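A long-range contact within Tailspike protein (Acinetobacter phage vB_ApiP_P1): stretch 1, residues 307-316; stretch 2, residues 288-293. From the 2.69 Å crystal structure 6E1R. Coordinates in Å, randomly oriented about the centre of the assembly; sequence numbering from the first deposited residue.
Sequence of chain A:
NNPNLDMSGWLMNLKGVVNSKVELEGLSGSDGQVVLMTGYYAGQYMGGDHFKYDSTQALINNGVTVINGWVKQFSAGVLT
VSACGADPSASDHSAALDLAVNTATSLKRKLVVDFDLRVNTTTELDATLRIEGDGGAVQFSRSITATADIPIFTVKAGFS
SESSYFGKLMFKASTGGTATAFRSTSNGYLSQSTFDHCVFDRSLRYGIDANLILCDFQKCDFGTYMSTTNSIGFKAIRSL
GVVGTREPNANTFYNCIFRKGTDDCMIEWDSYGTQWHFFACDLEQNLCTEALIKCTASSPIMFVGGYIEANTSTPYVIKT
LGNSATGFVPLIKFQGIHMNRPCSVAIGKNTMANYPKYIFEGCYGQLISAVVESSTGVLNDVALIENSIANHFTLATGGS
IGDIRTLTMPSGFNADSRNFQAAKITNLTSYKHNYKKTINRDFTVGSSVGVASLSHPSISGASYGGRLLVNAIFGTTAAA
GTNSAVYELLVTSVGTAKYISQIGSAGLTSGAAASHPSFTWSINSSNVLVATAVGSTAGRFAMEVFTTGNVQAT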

# COMPACT_ATOMS: atom_id res chain seq x y z
N TYR A 307 7.77 -11.29 0.25
CA TYR A 307 8.13 -12.55 0.87
C TYR A 307 9.09 -12.32 2.02
O TYR A 307 10.02 -11.52 1.92
CB TYR A 307 8.77 -13.53 -0.13
CG TYR A 307 7.87 -13.98 -1.24
CD1 TYR A 307 7.60 -13.16 -2.33
CD2 TYR A 307 7.31 -15.25 -1.24
CE1 TYR A 307 6.79 -13.57 -3.35
CE2 TYR A 307 6.50 -15.68 -2.26
CZ TYR A 307 6.24 -14.83 -3.32
OH TYR A 307 5.42 -15.25 -4.35
N ILE A 308 8.86 -13.03 3.13
CA ILE A 308 9.84 -13.16 4.20
C ILE A 308 9.86 -14.63 4.60
O ILE A 308 9.04 -15.08 5.41
CB ILE A 308 9.50 -12.26 5.41
CG1 ILE A 308 9.36 -10.80 4.98
CG2 ILE A 308 10.58 -12.39 6.47
CD1 ILE A 308 9.03 -9.86 6.11
N GLU A 309 10.77 -15.40 4.01
CA GLU A 309 10.74 -16.85 4.16
C GLU A 309 12.16 -17.40 4.14
O GLU A 309 13.13 -16.67 3.93
CB GLU A 309 9.88 -17.49 3.06
CG GLU A 309 10.34 -17.20 1.65
CD GLU A 309 9.49 -17.91 0.61
OE1 GLU A 309 8.42 -18.44 0.98
OE2 GLU A 309 9.90 -17.95 -0.57
N ALA A 310 12.26 -18.71 4.39
CA ALA A 310 13.51 -19.46 4.25
C ALA A 310 14.64 -18.89 5.10
O ALA A 310 15.81 -18.92 4.70
CB ALA A 310 13.93 -19.54 2.78
N ASN A 311 14.31 -18.36 6.28
CA ASN A 311 15.32 -17.85 7.20
C ASN A 311 15.33 -18.70 8.46
O ASN A 311 15.06 -18.20 9.56
CB ASN A 311 15.06 -16.38 7.52
CG ASN A 311 14.91 -15.53 6.27
OD1 ASN A 311 15.76 -15.56 5.38
ND2 ASN A 311 13.82 -14.78 6.19
N THR A 312 15.66 -19.99 8.31
CA THR A 312 15.49 -20.95 9.39
C THR A 312 16.44 -20.69 10.55
O THR A 312 16.14 -21.07 11.69
CB THR A 312 15.69 -22.37 8.86
OG1 THR A 312 16.45 -22.31 7.65
CG2 THR A 312 14.35 -23.02 8.56
N SER A 313 17.59 -20.07 10.30
CA SER A 313 18.60 -19.85 11.33
C SER A 313 18.57 -18.45 11.91
O SER A 313 19.37 -18.15 12.80
CB SER A 313 19.99 -20.15 10.77
OG SER A 313 20.05 -21.46 10.24
N THR A 314 17.68 -17.58 11.44
CA THR A 314 17.62 -16.22 11.95
C THR A 314 16.57 -16.14 13.06
O THR A 314 15.41 -16.50 12.82
CB THR A 314 17.28 -15.24 10.84
OG1 THR A 314 18.23 -15.38 9.78
CG2 THR A 314 17.33 -13.81 11.36
N PRO A 315 16.93 -15.68 14.26
CA PRO A 315 15.95 -15.66 15.36
C PRO A 315 14.73 -14.80 15.08
O PRO A 315 13.59 -15.26 15.23
CB PRO A 315 16.77 -15.15 16.55
CG PRO A 315 18.17 -15.53 16.23
CD PRO A 315 18.29 -15.38 14.73
N TYR A 316 14.94 -13.55 14.68
CA TYR A 316 13.84 -12.61 14.50
C TYR A 316 13.81 -12.08 13.08
O TYR A 316 14.83 -12.07 12.38
CB TYR A 316 13.95 -11.44 15.49
CG TYR A 316 14.22 -11.87 16.92
CD1 TYR A 316 13.26 -12.57 17.65
CD2 TYR A 316 15.42 -11.57 17.54
CE1 TYR A 316 13.50 -12.95 18.95
CE2 TYR A 316 15.67 -11.95 18.84
CZ TYR A 316 14.71 -12.64 19.54
OH TYR A 316 14.96 -13.02 20.84
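Stretch 2, residues 288-293: CTEALI

Stretch 1 leaves a strand that includes Tyr307 and Ile308, passes through a type I turn from Asn311 to Thr314, closed by Thr314 N to Asn311 O at 3.3 Å, and then runs alongside stretch 2 in the same direction. The register follows from the CA pairs: Thr314 CA lies 5.1 Å from Cys288 CA, Pro315 CA 5.6 Å from Glu290 CA, and Tyr316 CA 4.5 Å from Ala291 CA. Two backbone hydrogen bonds join the two stretches at Tyr316, whose N donates to Glu290 O (3.2 Å, 150° at the hydrogen) and whose O accepts from Leu292 N (3.2 Å, 138°). Between them, Ala291 CA approaches Tyr316 O at 3.1 Å in a CA-H...O contact. Stretch 2 turns a corner at Leu292.

Among the side chains, Thr314 OG1 lies 3.1 Å from Cys288 O, while its methyl CG2 packs 3.7 Å from Ala291 CA and 3.9 Å from Leu292 CD2. Pro315 has no amide hydrogen to donate; its CD sits 3.1 Å from Thr289 O. Tyr316 CB and Ala291 CB, on the same face, are 3.9 Å apart. Leu292 points sideways at CB, but its end comes nearer: CD1 reaches Ile308 CG2 at 3.9 Å and Asn311 ND2 at 3.2 Å, so that Leu292 reaches both the strand at Ile308 and the start of the turn at Asn311.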

# COMPACT_ATOMS: atom_id res chain seq x y z
N CYS A 288 21.20 -14.64 8.90
CA CYS A 288 21.54 -13.64 9.90
C CYS A 288 21.50 -14.24 11.30
O CYS A 288 20.68 -15.11 11.59
CB CYS A 288 20.58 -12.46 9.80
SG CYS A 288 20.58 -11.63 8.20
N THR A 289 22.40 -13.76 12.16
CA THR A 289 22.54 -14.37 13.48
C THR A 289 21.53 -13.82 14.49
O THR A 289 21.20 -14.52 15.45
CB THR A 289 23.96 -14.19 14.01
OG1 THR A 289 24.32 -12.80 13.98
CG2 THR A 289 24.95 -14.99 13.16
N GLU A 290 21.07 -12.59 14.32
CA GLU A 290 20.16 -11.99 15.29
C GLU A 290 18.79 -11.69 14.68
O GLU A 290 17.78 -12.21 15.16
CB GLU A 290 20.77 -10.72 15.89
CG GLU A 290 22.07 -10.96 16.65
CD GLU A 290 22.58 -9.70 17.31
OE1 GLU A 290 21.75 -8.81 17.58
OE2 GLU A 290 23.80 -9.58 17.54
N ALA A 291 18.74 -10.88 13.63
CA ALA A 291 17.49 -10.53 12.98
C ALA A 291 17.75 -10.17 11.53
O ALA A 291 18.90 -10.01 11.11
CB ALA A 291 16.79 -9.38 13.71
N LEU A 292 16.67 -10.07 10.75
CA LEU A 292 16.80 -9.57 9.39
C LEU A 292 16.89 -8.05 9.38
O LEU A 292 17.64 -7.47 8.57
CB LEU A 292 15.63 -10.04 8.53
CG LEU A 292 15.45 -11.55 8.37
CD1 LEU A 292 14.30 -11.84 7.42
CD2 LEU A 292 16.74 -12.20 7.87
N ILE A 293 16.14 -7.38 10.25
CA ILE A 293 16.14 -5.93 10.36
C ILE A 293 16.31 -5.58 11.83
O ILE A 293 15.41 -5.81 12.64
CB ILE A 293 14.84 -5.31 9.81
CG1 ILE A 293 14.64 -5.71 8.34
CG2 ILE A 293 14.87 -3.80 9.95
CD1 ILE A 293 13.33 -5.24 7.76